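Local atomic coordinates of glycoside Hydrolase (Bacteroides uniformis, PDB entry 5T99), a protein that probably hydrolyses terminal beta-galactosyl residues, as a family 2 glycoside hydrolase, in the agarose-degrading pathway of a human gut symbiont. Residues F212-F217 / V240-Q245; P533-F538 / S673-S678; W375-V380 / I418-D423. One frame throughout, in Å; residues are numbered along the deposited sequence.

Contact 1 (F212-F217 / V240-Q245); sequences FGNGKF and VAAGEQ
Asn214 lies against Ala241 and Ala242 where two neighbouring antiparallel strands, 215-224 and 230-240, come to the same end of their sheet. Its CB sits off to one side and makes no close approach to 240-245. The first torsion sets CG anti to the carbonyl carbon (chi1 -68°), which brings the amide across to the other chain. There CG rests 3.9 Å from Ala241 CA, and OD1 makes the closest approach, meeting the methyl of Ala241 (OD1 to CB 3.5 Å) and accepting a hydrogen bond from Ala242 N at 3.1 Å. The N-H points almost straight at OD1 (165°), although the donor is tilted out of the carbonyl plane of the amide. Behind this bond the strands themselves are joined: Gly215 and Val240 form an antiparallel hydrogen-bonded pair, with Gly215 N to Val240 O at 3.2 Å and Val240 N to Gly215 O at 3.0 Å. Val240 O is also gripped by Asn209 ND2 from strand 198-209. Further along the sheet, Phe217 turns its ring back over Gly215 and brings CE2 to 4.2 Å from Val240 CB. Gly215 suits this place, because a beta-carbon would collide with the phenyl tip. At the other end Ala242 CB packs on the backbone of Phe212 and Gly213, 3.6 Å from Gly213 N. Ala242 is the second residue of a type II turn from Ala241 to Glu244, with Gly243, of positive phi, third. Strand pairing thus ends in a side-chain bond: the amide oxygen of Asn214 takes the place of a further backbone acceptor, so that the peptide N-H of the turn is satisfied where the chain leaves the sheet of this family 2 beta domain.

Contact 2 (P533-F538 / S673-S678); sequences PPDIEF and SKYRLS
Asp535 and Arg676 form a side-on salt bridge, with one nitrogen for each carboxylate oxygen. The Arg676 chain, extended from CG to NE, carries the guanidinium to the carboxylate. Arg676 NE donates a hydrogen bond to the syn lone pair of Asp535 OD1 at 2.9 Å, while NH2 meets OD2 on its syn side at 2.9 Å with a nearly straight N-H (167°). Both oxygens lie close to the guanidinium plane, and the carboxylate is turned 33° against it. OD1 takes a second, very short bond from Ser673 OG (2.5 Å), a hydroxyl that itself accepts from Tyr675 N in an ST turn. Arg676 is held from behind as well, NH1 by Tyr523 O and NH2 by Asp524 O. Putting a leucine in place of Arg676 would probably leave the buried carboxylate without its countercharge and these two carbonyls without their donors. Outward from the charges, Phe538 CB sits over one face of the Tyr675 ring, 3.8 Å from its centroid, and the phenyl edge points toward that ring in a T-shaped pair with planes at 71°. Lys674 CG covers the opposite face of the tyrosine. Helix 534-543 of the barrel domain is thereby fastened to the turn leading into strand 677-682, within the DUF4982 region. At this domain interface the buried Asp535 and Arg676 neutralise each other, with the aromatic pair packed alongside.

Contact 3 (W375-V380 / I418-D423); sequences WTKAKV and ILEQSD
Two loops at the C-terminal ends of neighbouring TIM-barrel strands, 366-370 and 409-416, meet here beside the pocket that binds d-galacto-isofagomine, and Glu420 and Ile418 of one hold Trp375 and Thr376 of the other. The carboxylate of Glu420, swung round by a bend at chi2 (79°), is the main polar link. Its OE2 receives three hydrogen bonds: from Thr376 N at 2.7 Å and Lys377 N at 2.9 Å, both on the syn side but out of the carboxylate plane, and from Thr376 OG1 at 2.7 Å on the anti lone pair. The two peptide N-H groups converge on the oxygen along rather bent paths. The other oxygen, OE1, accepts a hydrogen bond from a water at 2.7 Å, and this water also donates to Lys377 O and accepts from Trp375 N and, less closely, Leu419 N, so that it ties both loops together. Beneath the polar cluster the indole of Trp375 lies flat against Ile418. CG1 stands 3.5 Å above the centroid of the six-membered ring, while CG2 lies over the pyrrole side, 3.6 Å from Trp375 CE2, and CD1 reaches CH2. The indole NE1 is bonded to Ile414 O, which fixes the turn of the ring. Leu419 covers the outer flank, its CB 3.7 Å from Lys377 CB and its CD1 against the extended chain of Lys379, whose ammonium forms a salt bridge with Asp373 and a hydrogen bond with Asn416 O. Asn416 and Glu417, which precede Ile418 directly, line the ligand pocket. One acidic group thus gathers two successive peptide N-H groups and a threonine hydroxyl, a setting that would be expected to keep Glu420 ionised, while the CH-pi contact packs the two loops together beside the sugar-binding pocket.

Each of the three contacts joins its own pair of elements, and none touches another; the nearest atoms of contacts 2 and 3 remain about 15 Å apart. Contact 2 is fully buried and spans two domains, and joins them with a salt bridge between side chains with aromatic cover. Contact 3, partly buried, stays within the barrel near the ligand, where a carboxylate and a water meet backbone groups and a hydroxyl of two loops, one with a 3-10 turn. Contact 1, partly buried at a sheet end, lies farthest out, its centre about 41 Å from that of the chain, and uses mainly backbone pairing without charged groups. Contacts 1 and 2 fall on opposite sides of the chain's centre.

Contact 1 (F212-F217 / V240-Q245)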
ATOM      1  N   PHE A 212      37.570  16.211 -13.940  1.00 37.93           N
ATOM      2  CA  PHE A 212      38.958  16.094 -13.455  1.00 40.29           C
ATOM      3  C   PHE A 212      39.464  17.398 -12.820  1.00 39.28           C
ATOM      4  O   PHE A 212      40.667  17.553 -12.597  1.00 41.44           O
ATOM      5  CB  PHE A 212      39.900  15.604 -14.580  1.00 42.22           C
ATOM      6  CG  PHE A 212      39.683  14.160 -14.972  1.00 44.72           C
ATOM      7  CD1 PHE A 212      39.965  13.126 -14.068  1.00 47.47           C
ATOM      8  CD2 PHE A 212      39.200  13.823 -16.237  1.00 45.19           C
ATOM      9  CE1 PHE A 212      39.760  11.790 -14.418  1.00 47.61           C
ATOM     10  CE2 PHE A 212      38.998  12.491 -16.591  1.00 46.29           C
ATOM     11  CZ  PHE A 212      39.277  11.474 -15.683  1.00 47.07           C
ATOM     12  N   GLY A 213      38.554  18.320 -12.502  1.00 38.10           N
ATOM     13  CA  GLY A 213      38.902  19.576 -11.832  1.00 37.15           C
ATOM     14  C   GLY A 213      38.102  19.839 -10.563  1.00 35.97           C
ATOM     15  O   GLY A 213      36.910  19.526 -10.495  1.00 34.82           O
ATOM     16  N   ASN A 214      38.773  20.408  -9.561  1.00 35.49           N
ATOM     17  CA  ASN A 214      38.126  20.931  -8.351  1.00 34.89           C
ATOM     18  C   ASN A 214      37.186  22.068  -8.734  1.00 34.51           C
ATOM     19  O   ASN A 214      37.515  22.857  -9.610  1.00 35.43           O
ATOM     20  CB  ASN A 214      39.169  21.468  -7.358  1.00 34.24           C
ATOM     21  CG  ASN A 214      40.039  20.365  -6.747  1.00 35.12           C
ATOM     22  OD1 ASN A 214      39.912  19.186  -7.071  1.00 35.32           O
ATOM     23  ND2 ASN A 214      40.934  20.758  -5.855  1.00 35.61           N
ATOM     24  N   GLY A 215      36.027  22.149  -8.082  1.00 33.96           N
ATOM     25  CA  GLY A 215      35.069  23.224  -8.343  1.00 33.01           C
ATOM     26  C   GLY A 215      34.319  23.720  -7.116  1.00 32.80           C
ATOM     27  O   GLY A 215      34.206  23.012  -6.106  1.00 30.69           O
ATOM     28  N   LYS A 216      33.841  24.965  -7.218  1.00 32.53           N
ATOM     29  CA  LYS A 216      32.860  25.539  -6.309  1.00 32.33           C
ATOM     30  C   LYS A 216      31.585  25.748  -7.125  1.00 29.47           C
ATOM     31  O   LYS A 216      31.612  26.406  -8.159  1.00 28.58           O
ATOM     32  CB  LYS A 216      33.356  26.867  -5.725  1.00 35.46           C
ATOM     33  CG  LYS A 216      32.351  27.543  -4.782  1.00 39.65           C
ATOM     34  CD  LYS A 216      32.991  28.246  -3.578  1.00 43.42           C
ATOM     35  CE  LYS A 216      33.318  29.716  -3.835  1.00 46.41           C
ATOM     36  NZ  LYS A 216      32.126  30.606  -3.706  1.00 47.04           N
ATOM     37  N   PHE A 217      30.473  25.180  -6.657  1.00 26.49           N
ATOM     38  CA  PHE A 217      29.227  25.149  -7.429  1.00 24.66           C
ATOM     39  C   PHE A 217      28.108  25.830  -6.667  1.00 23.13           C
ATOM     40  O   PHE A 217      27.996  25.667  -5.453  1.00 22.26           O
ATOM     41  CB  PHE A 217      28.854  23.710  -7.757  1.00 24.71           C
ATOM     42  CG  PHE A 217      29.987  22.920  -8.362  1.00 25.05           C
ATOM     43  CD1 PHE A 217      30.414  23.175  -9.655  1.00 25.41           C
ATOM     44  CD2 PHE A 217      30.645  21.939  -7.629  1.00 25.60           C
ATOM     45  CE1 PHE A 217      31.460  22.459 -10.216  1.00 25.46           C
ATOM     46  CE2 PHE A 217      31.698  21.221  -8.184  1.00 25.48           C
ATOM     47  CZ  PHE A 217      32.099  21.481  -9.481  1.00 25.49           C
ATOM     48  N   VAL A 240      33.552  20.908  -4.071  1.00 27.40           N
ATOM     49  CA  VAL A 240      33.754  19.479  -4.224  1.00 26.61           C
ATOM     50  C   VAL A 240      34.985  19.265  -5.091  1.00 26.24           C
ATOM     51  O   VAL A 240      35.066  19.796  -6.200  1.00 27.19           O
ATOM     52  CB  VAL A 240      32.538  18.810  -4.895  1.00 26.57           C
ATOM     53  CG1 VAL A 240      32.615  17.298  -4.759  1.00 26.24           C
ATOM     54  CG2 VAL A 240      31.228  19.343  -4.311  1.00 26.88           C
ATOM     55  N   ALA A 241      35.942  18.493  -4.583  1.00 25.78           N
ATOM     56  CA  ALA A 241      37.136  18.135  -5.351  1.00 25.75           C
ATOM     57  C   ALA A 241      36.810  17.137  -6.456  1.00 26.11           C
ATOM     58  O   ALA A 241      35.765  16.464  -6.422  1.00 25.72           O
ATOM     59  CB  ALA A 241      38.210  17.567  -4.438  1.00 25.39           C
ATOM     60  N   ALA A 242      37.723  17.045  -7.424  1.00 26.29           N
ATOM     61  CA  ALA A 242      37.572  16.152  -8.573  1.00 26.47           C
ATOM     62  C   ALA A 242      37.440  14.717  -8.117  1.00 26.52           C
ATOM     63  O   ALA A 242      38.183  14.268  -7.244  1.00 26.21           O
ATOM     64  CB  ALA A 242      38.760  16.276  -9.507  1.00 27.71           C
ATOM     65  N   GLY A 243      36.463  14.022  -8.692  1.00 27.39           N
ATOM     66  CA  GLY A 243      36.178  12.636  -8.362  1.00 28.21           C
ATOM     67  C   GLY A 243      35.415  12.414  -7.069  1.00 30.12           C
ATOM     68  O   GLY A 243      35.065  11.268  -6.770  1.00 31.65           O
ATOM     69  N   GLU A 244      35.135  13.488  -6.319  1.00 31.24           N
ATOM     70  CA  GLU A 244      34.593  13.390  -4.956  1.00 32.28           C
ATOM     71  C   GLU A 244      33.147  13.865  -4.916  1.00 29.90           C
ATOM     72  O   GLU A 244      32.604  14.353  -5.909  1.00 28.43           O
ATOM     73  CB  GLU A 244      35.433  14.220  -3.957  1.00 35.18           C
ATOM     74  CG  GLU A 244      36.915  13.871  -3.890  1.00 37.39           C
ATOM     75  CD  GLU A 244      37.226  12.700  -2.973  1.00 41.41           C
ATOM     76  OE1 GLU A 244      36.435  11.718  -2.918  1.00 40.44           O
ATOM     77  OE2 GLU A 244      38.284  12.776  -2.300  1.00 45.49           O
ATOM     78  N   GLN A 245      32.549  13.703  -3.740  1.00 28.92           N
ATOM     79  CA  GLN A 245      31.172  14.071  -3.450  1.00 27.68           C
ATOM     80  C   GLN A 245      31.187  14.922  -2.183  1.00 26.06           C
ATOM     81  O   GLN A 245      31.885  14.597  -1.232  1.00 25.56           O
ATOM     82  CB  GLN A 245      30.400  12.790  -3.196  1.00 27.58           C
ATOM     83  CG  GLN A 245      28.901  12.914  -3.096  1.00 27.78           C
ATOM     84  CD  GLN A 245      28.278  11.652  -2.508  1.00 26.65           C
ATOM     85  OE1 GLN A 245      28.388  11.394  -1.301  1.00 26.48           O
ATOM     86  NE2 GLN A 245      27.625  10.865  -3.349  1.00 25.01           N
TER

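Contact 2 (P533-F538 / S673-S678)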
ATOM      1  N   PRO A 533     -12.011 -10.773  17.578  1.00 25.10           N
ATOM      2  CA  PRO A 533     -12.809  -9.817  16.803  1.00 24.46           C
ATOM      3  C   PRO A 533     -12.393  -8.367  17.069  1.00 23.05           C
ATOM      4  O   PRO A 533     -11.834  -8.091  18.117  1.00 23.07           O
ATOM      5  CB  PRO A 533     -14.250 -10.055  17.292  1.00 24.81           C
ATOM      6  CG  PRO A 533     -14.205 -11.294  18.113  1.00 25.71           C
ATOM      7  CD  PRO A 533     -12.807 -11.405  18.642  1.00 25.76           C
ATOM      8  N   PRO A 534     -12.680  -7.447  16.133  1.00 22.44           N
ATOM      9  CA  PRO A 534     -12.362  -6.021  16.323  1.00 22.30           C
ATOM     10  C   PRO A 534     -12.871  -5.408  17.635  1.00 22.49           C
ATOM     11  O   PRO A 534     -12.218  -4.506  18.188  1.00 22.76           O
ATOM     12  CB  PRO A 534     -13.041  -5.353  15.122  1.00 22.02           C
ATOM     13  CG  PRO A 534     -13.023  -6.395  14.061  1.00 22.31           C
ATOM     14  CD  PRO A 534     -13.200  -7.711  14.775  1.00 22.42           C
ATOM     15  N   ASP A 535     -14.014  -5.901  18.113  1.00 21.94           N
ATOM     16  CA  ASP A 535     -14.653  -5.417  19.353  1.00 22.24           C
ATOM     17  C   ASP A 535     -13.680  -5.485  20.546  1.00 21.69           C
ATOM     18  O   ASP A 535     -13.688  -4.605  21.411  1.00 20.56           O
ATOM     19  CB  ASP A 535     -15.923  -6.239  19.707  1.00 22.70           C
ATOM     20  CG  ASP A 535     -16.827  -6.531  18.500  1.00 23.25           C
ATOM     21  OD1 ASP A 535     -18.069  -6.362  18.592  1.00 22.89           O
ATOM     22  OD2 ASP A 535     -16.294  -6.964  17.459  1.00 24.49           O
ATOM     23  N   ILE A 536     -12.866  -6.545  20.580  1.00 21.70           N
ATOM     24  CA  ILE A 536     -11.876  -6.762  21.643  1.00 22.43           C
ATOM     25  C   ILE A 536     -10.784  -5.684  21.607  1.00 21.70           C
ATOM     26  O   ILE A 536     -10.399  -5.165  22.661  1.00 21.46           O
ATOM     27  CB  ILE A 536     -11.250  -8.189  21.550  1.00 23.30           C
ATOM     28  CG1 ILE A 536     -12.288  -9.268  21.889  1.00 24.00           C
ATOM     29  CG2 ILE A 536     -10.017  -8.341  22.441  1.00 23.30           C
ATOM     30  CD1 ILE A 536     -12.709  -9.309  23.350  1.00 24.64           C
ATOM     31  N   GLU A 537     -10.288  -5.344  20.416  1.00 20.84           N
ATOM     32  CA  GLU A 537      -9.282  -4.274  20.316  1.00 20.57           C
ATOM     33  C   GLU A 537      -9.875  -2.919  20.733  1.00 20.55           C
ATOM     34  O   GLU A 537      -9.263  -2.194  21.527  1.00 19.69           O
ATOM     35  CB  GLU A 537      -8.677  -4.180  18.917  1.00 20.22           C
ATOM     36  CG  GLU A 537      -7.399  -3.342  18.848  1.00 20.57           C
ATOM     37  CD  GLU A 537      -6.242  -3.893  19.662  1.00 20.32           C
ATOM     38  OE1 GLU A 537      -6.077  -5.136  19.724  1.00 20.66           O
ATOM     39  OE2 GLU A 537      -5.489  -3.076  20.219  1.00 19.30           O
ATOM     40  N   PHE A 538     -11.070  -2.603  20.223  1.00 20.20           N
ATOM     41  CA  PHE A 538     -11.757  -1.351  20.586  1.00 20.67           C
ATOM     42  C   PHE A 538     -11.866  -1.210  22.099  1.00 21.42           C
ATOM     43  O   PHE A 538     -11.569  -0.146  22.652  1.00 20.08           O
ATOM     44  CB  PHE A 538     -13.173  -1.251  19.980  1.00 20.09           C
ATOM     45  CG  PHE A 538     -13.218  -1.332  18.475  1.00 19.77           C
ATOM     46  CD1 PHE A 538     -12.091  -1.067  17.680  1.00 19.53           C
ATOM     47  CD2 PHE A 538     -14.406  -1.657  17.851  1.00 19.57           C
ATOM     48  CE1 PHE A 538     -12.156  -1.163  16.308  1.00 19.76           C
ATOM     49  CE2 PHE A 538     -14.481  -1.746  16.467  1.00 20.02           C
ATOM     50  CZ  PHE A 538     -13.359  -1.499  15.694  1.00 20.19           C
ATOM     51  N   SER A 673     -20.350  -7.206  23.776  1.00 31.89           N
ATOM     52  CA  SER A 673     -19.833  -6.101  22.955  1.00 30.95           C
ATOM     53  C   SER A 673     -20.795  -4.917  22.848  1.00 31.23           C
ATOM     54  O   SER A 673     -21.958  -5.073  22.473  1.00 33.25           O
ATOM     55  CB  SER A 673     -19.481  -6.598  21.549  1.00 29.53           C
ATOM     56  OG  SER A 673     -19.052  -5.527  20.732  1.00 28.11           O
ATOM     57  N   LYS A 674     -20.295  -3.725  23.151  1.00 31.95           N
ATOM     58  CA  LYS A 674     -21.063  -2.499  22.929  1.00 32.35           C
ATOM     59  C   LYS A 674     -20.952  -1.974  21.495  1.00 30.76           C
ATOM     60  O   LYS A 674     -21.495  -0.918  21.202  1.00 34.05           O
ATOM     61  CB  LYS A 674     -20.663  -1.403  23.927  1.00 34.24           C
ATOM     62  CG  LYS A 674     -19.266  -0.798  23.787  1.00 36.08           C
ATOM     63  CD  LYS A 674     -19.109   0.326  24.806  1.00 38.77           C
ATOM     64  CE  LYS A 674     -17.677   0.841  24.927  1.00 41.36           C
ATOM     65  NZ  LYS A 674     -17.432   1.521  26.242  1.00 41.57           N
ATOM     66  N   TYR A 675     -20.283  -2.702  20.607  1.00 27.72           N
ATOM     67  CA  TYR A 675     -19.974  -2.207  19.270  1.00 27.50           C
ATOM     68  C   TYR A 675     -20.888  -2.769  18.175  1.00 26.36           C
ATOM     69  O   TYR A 675     -20.729  -2.414  17.011  1.00 25.02           O
ATOM     70  CB  TYR A 675     -18.497  -2.500  18.959  1.00 27.25           C
ATOM     71  CG  TYR A 675     -17.584  -1.954  20.036  1.00 27.16           C
ATOM     72  CD1 TYR A 675     -17.293  -0.589  20.100  1.00 26.57           C
ATOM     73  CD2 TYR A 675     -17.046  -2.789  21.017  1.00 26.52           C
ATOM     74  CE1 TYR A 675     -16.476  -0.079  21.099  1.00 27.01           C
ATOM     75  CE2 TYR A 675     -16.230  -2.289  22.021  1.00 26.46           C
ATOM     76  CZ  TYR A 675     -15.943  -0.939  22.063  1.00 27.09           C
ATOM     77  OH  TYR A 675     -15.130  -0.440  23.063  1.00 26.75           O
ATOM     78  N   ARG A 676     -21.816  -3.652  18.556  1.00 25.30           N
ATOM     79  CA  ARG A 676     -22.834  -4.192  17.662  1.00 24.55           C
ATOM     80  C   ARG A 676     -24.206  -4.109  18.334  1.00 24.25           C
ATOM     81  O   ARG A 676     -24.303  -4.207  19.555  1.00 23.38           O
ATOM     82  CB  ARG A 676     -22.545  -5.653  17.327  1.00 24.47           C
ATOM     83  CG  ARG A 676     -21.088  -5.960  17.098  1.00 24.44           C
ATOM     84  CD  ARG A 676     -20.898  -7.377  16.614  1.00 24.02           C
ATOM     85  NE  ARG A 676     -19.482  -7.705  16.511  1.00 23.73           N
ATOM     86  CZ  ARG A 676     -18.986  -8.708  15.796  1.00 24.03           C
ATOM     87  NH1 ARG A 676     -19.776  -9.492  15.060  1.00 24.01           N
ATOM     88  NH2 ARG A 676     -17.673  -8.920  15.799  1.00 24.01           N
ATOM     89  N   LEU A 677     -25.244  -3.901  17.520  1.00 24.43           N
ATOM     90  CA  LEU A 677     -26.642  -3.950  17.949  1.00 24.66           C
ATOM     91  C   LEU A 677     -27.236  -5.193  17.324  1.00 24.56           C
ATOM     92  O   LEU A 677     -26.928  -5.499  16.177  1.00 24.04           O
ATOM     93  CB  LEU A 677     -27.414  -2.719  17.470  1.00 24.55           C
ATOM     94  CG  LEU A 677     -26.949  -1.341  17.928  1.00 24.57           C
ATOM     95  CD1 LEU A 677     -27.822  -0.274  17.300  1.00 24.63           C
ATOM     96  CD2 LEU A 677     -26.975  -1.216  19.439  1.00 25.16           C
ATOM     97  N   SER A 678     -28.076  -5.916  18.060  1.00 25.10           N
ATOM     98  CA  SER A 678     -28.535  -7.228  17.588  1.00 26.73           C
ATOM     99  C   SER A 678     -30.003  -7.543  17.878  1.00 28.43           C
ATOM    100  O   SER A 678     -30.556  -7.160  18.910  1.00 27.51           O
ATOM    101  CB  SER A 678     -27.649  -8.340  18.165  1.00 25.74           C
ATOM    102  OG  SER A 678     -27.530  -8.197  19.565  1.00 25.16           O
TER

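Contact 3 (W375-V380 / I418-D423)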
ATOM      1  N   TRP A 375      15.449 -11.226  10.515  1.00 18.20           N
ATOM      2  CA  TRP A 375      16.791 -10.659  10.612  1.00 18.08           C
ATOM      3  C   TRP A 375      17.840 -11.732  10.369  1.00 18.65           C
ATOM      4  O   TRP A 375      18.023 -12.110   9.225  1.00 17.04           O
ATOM      5  CB  TRP A 375      16.994  -9.925  11.937  1.00 17.54           C
ATOM      6  CG  TRP A 375      16.117  -8.740  12.141  1.00 16.95           C
ATOM      7  CD1 TRP A 375      15.427  -8.039  11.191  1.00 16.75           C
ATOM      8  CD2 TRP A 375      15.859  -8.090  13.389  1.00 17.06           C
ATOM      9  NE1 TRP A 375      14.742  -7.003  11.774  1.00 16.86           N
ATOM     10  CE2 TRP A 375      14.990  -7.006  13.122  1.00 16.87           C
ATOM     11  CE3 TRP A 375      16.280  -8.317  14.711  1.00 16.73           C
ATOM     12  CZ2 TRP A 375      14.526  -6.159  14.123  1.00 16.72           C
ATOM     13  CZ3 TRP A 375      15.826  -7.471  15.703  1.00 16.69           C
ATOM     14  CH2 TRP A 375      14.953  -6.402  15.404  1.00 17.04           C
ATOM     15  N   THR A 376      18.526 -12.216  11.413  1.00 20.03           N
ATOM     16  CA  THR A 376      19.537 -13.272  11.251  1.00 20.92           C
ATOM     17  C   THR A 376      18.925 -14.662  11.345  1.00 21.96           C
ATOM     18  O   THR A 376      19.493 -15.596  10.805  1.00 22.82           O
ATOM     19  CB  THR A 376      20.695 -13.174  12.278  1.00 20.39           C
ATOM     20  OG1 THR A 376      20.240 -13.549  13.590  1.00 19.85           O
ATOM     21  CG2 THR A 376      21.287 -11.759  12.304  1.00 20.30           C
ATOM     22  N   LYS A 377      17.793 -14.793  12.044  1.00 23.85           N
ATOM     23  CA  LYS A 377      17.112 -16.085  12.248  1.00 25.39           C
ATOM     24  C   LYS A 377      15.978 -16.262  11.231  1.00 25.27           C
ATOM     25  O   LYS A 377      15.110 -15.393  11.102  1.00 23.32           O
ATOM     26  CB  LYS A 377      16.514 -16.170  13.658  1.00 26.63           C
ATOM     27  CG  LYS A 377      17.512 -16.154  14.809  1.00 27.52           C
ATOM     28  CD  LYS A 377      18.197 -17.503  15.007  1.00 29.34           C
ATOM     29  CE  LYS A 377      18.361 -17.881  16.486  1.00 29.39           C
ATOM     30  NZ  LYS A 377      19.461 -17.123  17.132  1.00 29.11           N
ATOM     31  N   ALA A 378      15.979 -17.411  10.550  1.00 25.80           N
ATOM     32  CA  ALA A 378      15.037 -17.718   9.457  1.00 25.47           C
ATOM     33  C   ALA A 378      13.618 -18.025   9.924  1.00 24.93           C
ATOM     34  O   ALA A 378      13.424 -18.827  10.830  1.00 23.61           O
ATOM     35  CB  ALA A 378      15.555 -18.908   8.660  1.00 25.71           C
ATOM     36  N   LYS A 379      12.641 -17.369   9.300  1.00 25.73           N
ATOM     37  CA  LYS A 379      11.241 -17.794   9.333  1.00 26.26           C
ATOM     38  C   LYS A 379      10.959 -18.714   8.165  1.00 27.16           C
ATOM     39  O   LYS A 379      10.246 -19.698   8.332  1.00 28.96           O
ATOM     40  CB  LYS A 379      10.283 -16.614   9.229  1.00 26.68           C
ATOM     41  CG  LYS A 379      10.238 -15.699  10.435  1.00 26.31           C
ATOM     42  CD  LYS A 379       9.278 -14.560  10.156  1.00 25.77           C
ATOM     43  CE  LYS A 379       9.099 -13.683  11.371  1.00 25.89           C
ATOM     44  NZ  LYS A 379       8.418 -12.412  11.035  1.00 25.79           N
ATOM     45  N   VAL A 380      11.488 -18.369   6.986  1.00 26.97           N
ATOM     46  CA  VAL A 380      11.389 -19.209   5.786  1.00 26.89           C
ATOM     47  C   VAL A 380      12.789 -19.512   5.273  1.00 27.51           C
ATOM     48  O   VAL A 380      13.706 -18.741   5.525  1.00 28.42           O
ATOM     49  CB  VAL A 380      10.530 -18.554   4.684  1.00 27.25           C
ATOM     50  CG1 VAL A 380       9.091 -18.411   5.159  1.00 27.23           C
ATOM     51  CG2 VAL A 380      11.084 -17.197   4.250  1.00 27.33           C
ATOM     52  N   ILE A 418      10.172 -10.731  14.591  1.00 19.08           N
ATOM     53  CA  ILE A 418      11.460 -11.388  14.369  1.00 19.45           C
ATOM     54  C   ILE A 418      11.798 -12.414  15.456  1.00 19.83           C
ATOM     55  O   ILE A 418      11.464 -12.221  16.622  1.00 20.21           O
ATOM     56  CB  ILE A 418      12.616 -10.376  14.158  1.00 19.57           C
ATOM     57  CG1 ILE A 418      13.004  -9.605  15.447  1.00 19.85           C
ATOM     58  CG2 ILE A 418      12.317  -9.484  12.960  1.00 19.69           C
ATOM     59  CD1 ILE A 418      12.018  -8.616  16.041  1.00 19.74           C
ATOM     60  N   LEU A 419      12.446 -13.510  15.062  1.00 20.69           N
ATOM     61  CA  LEU A 419      12.733 -14.622  15.995  1.00 21.95           C
ATOM     62  C   LEU A 419      13.718 -14.250  17.125  1.00 21.77           C
ATOM     63  O   LEU A 419      13.698 -14.865  18.203  1.00 22.09           O
ATOM     64  CB  LEU A 419      13.218 -15.861  15.231  1.00 22.89           C
ATOM     65  CG  LEU A 419      12.108 -16.783  14.695  1.00 24.38           C
ATOM     66  CD1 LEU A 419      10.942 -16.021  14.070  1.00 24.54           C
ATOM     67  CD2 LEU A 419      12.688 -17.785  13.706  1.00 24.30           C
ATOM     68  N   GLU A 420      14.527 -13.214  16.885  1.00 20.29           N
ATOM     69  CA  GLU A 420      15.456 -12.673  17.879  1.00 19.93           C
ATOM     70  C   GLU A 420      14.763 -12.175  19.160  1.00 20.22           C
ATOM     71  O   GLU A 420      15.422 -12.027  20.187  1.00 20.72           O
ATOM     72  CB  GLU A 420      16.333 -11.555  17.267  1.00 19.26           C
ATOM     73  CG  GLU A 420      17.401 -12.031  16.271  1.00 18.68           C
ATOM     74  CD  GLU A 420      16.891 -12.345  14.855  1.00 19.15           C
ATOM     75  OE1 GLU A 420      15.658 -12.300  14.588  1.00 19.00           O
ATOM     76  OE2 GLU A 420      17.736 -12.653  13.983  1.00 19.13           O
ATOM     77  N   GLN A 421      13.449 -11.944  19.121  1.00 20.27           N
ATOM     78  CA  GLN A 421      12.667 -11.703  20.339  1.00 21.09           C
ATOM     79  C   GLN A 421      12.912 -12.745  21.450  1.00 22.14           C
ATOM     80  O   GLN A 421      12.928 -12.395  22.638  1.00 22.13           O
ATOM     81  CB  GLN A 421      11.168 -11.701  20.028  1.00 21.39           C
ATOM     82  CG  GLN A 421      10.654 -10.517  19.236  1.00 21.28           C
ATOM     83  CD  GLN A 421       9.237 -10.763  18.789  1.00 21.03           C
ATOM     84  OE1 GLN A 421       8.285 -10.304  19.423  1.00 20.73           O
ATOM     85  NE2 GLN A 421       9.082 -11.545  17.733  1.00 20.81           N
ATOM     86  N   SER A 422      13.076 -14.013  21.064  1.00 23.02           N
ATOM     87  CA  SER A 422      13.349 -15.080  22.038  1.00 24.53           C
ATOM     88  C   SER A 422      14.844 -15.425  22.303  1.00 23.68           C
ATOM     89  O   SER A 422      15.098 -16.242  23.170  1.00 24.77           O
ATOM     90  CB  SER A 422      12.530 -16.348  21.709  1.00 24.45           C
ATOM     91  OG  SER A 422      12.969 -16.951  20.506  1.00 25.71           O
ATOM     92  N   ASP A 423      15.802 -14.835  21.566  0.52 23.73           N
ATOM     93  CA  ASP A 423      17.246 -14.912  21.932  0.52 23.62           C
ATOM     94  C   ASP A 423      17.457 -14.001  23.136  0.52 24.10           C
ATOM     95  O   ASP A 423      17.663 -12.790  22.997  0.52 24.17           O
ATOM     96  CB  ASP A 423      18.192 -14.521  20.769  0.52 23.19           C
ATOM     97  CG  ASP A 423      19.718 -14.700  21.107  0.52 22.93           C
ATOM     98  OD1 ASP A 423      20.116 -14.950  22.274  0.52 21.59           O
ATOM     99  OD2 ASP A 423      20.544 -14.586  20.170  0.52 22.63           O
TER
HETATM  100  O   HOH W   1      14.317 -13.089  12.417  1.00 16.22           O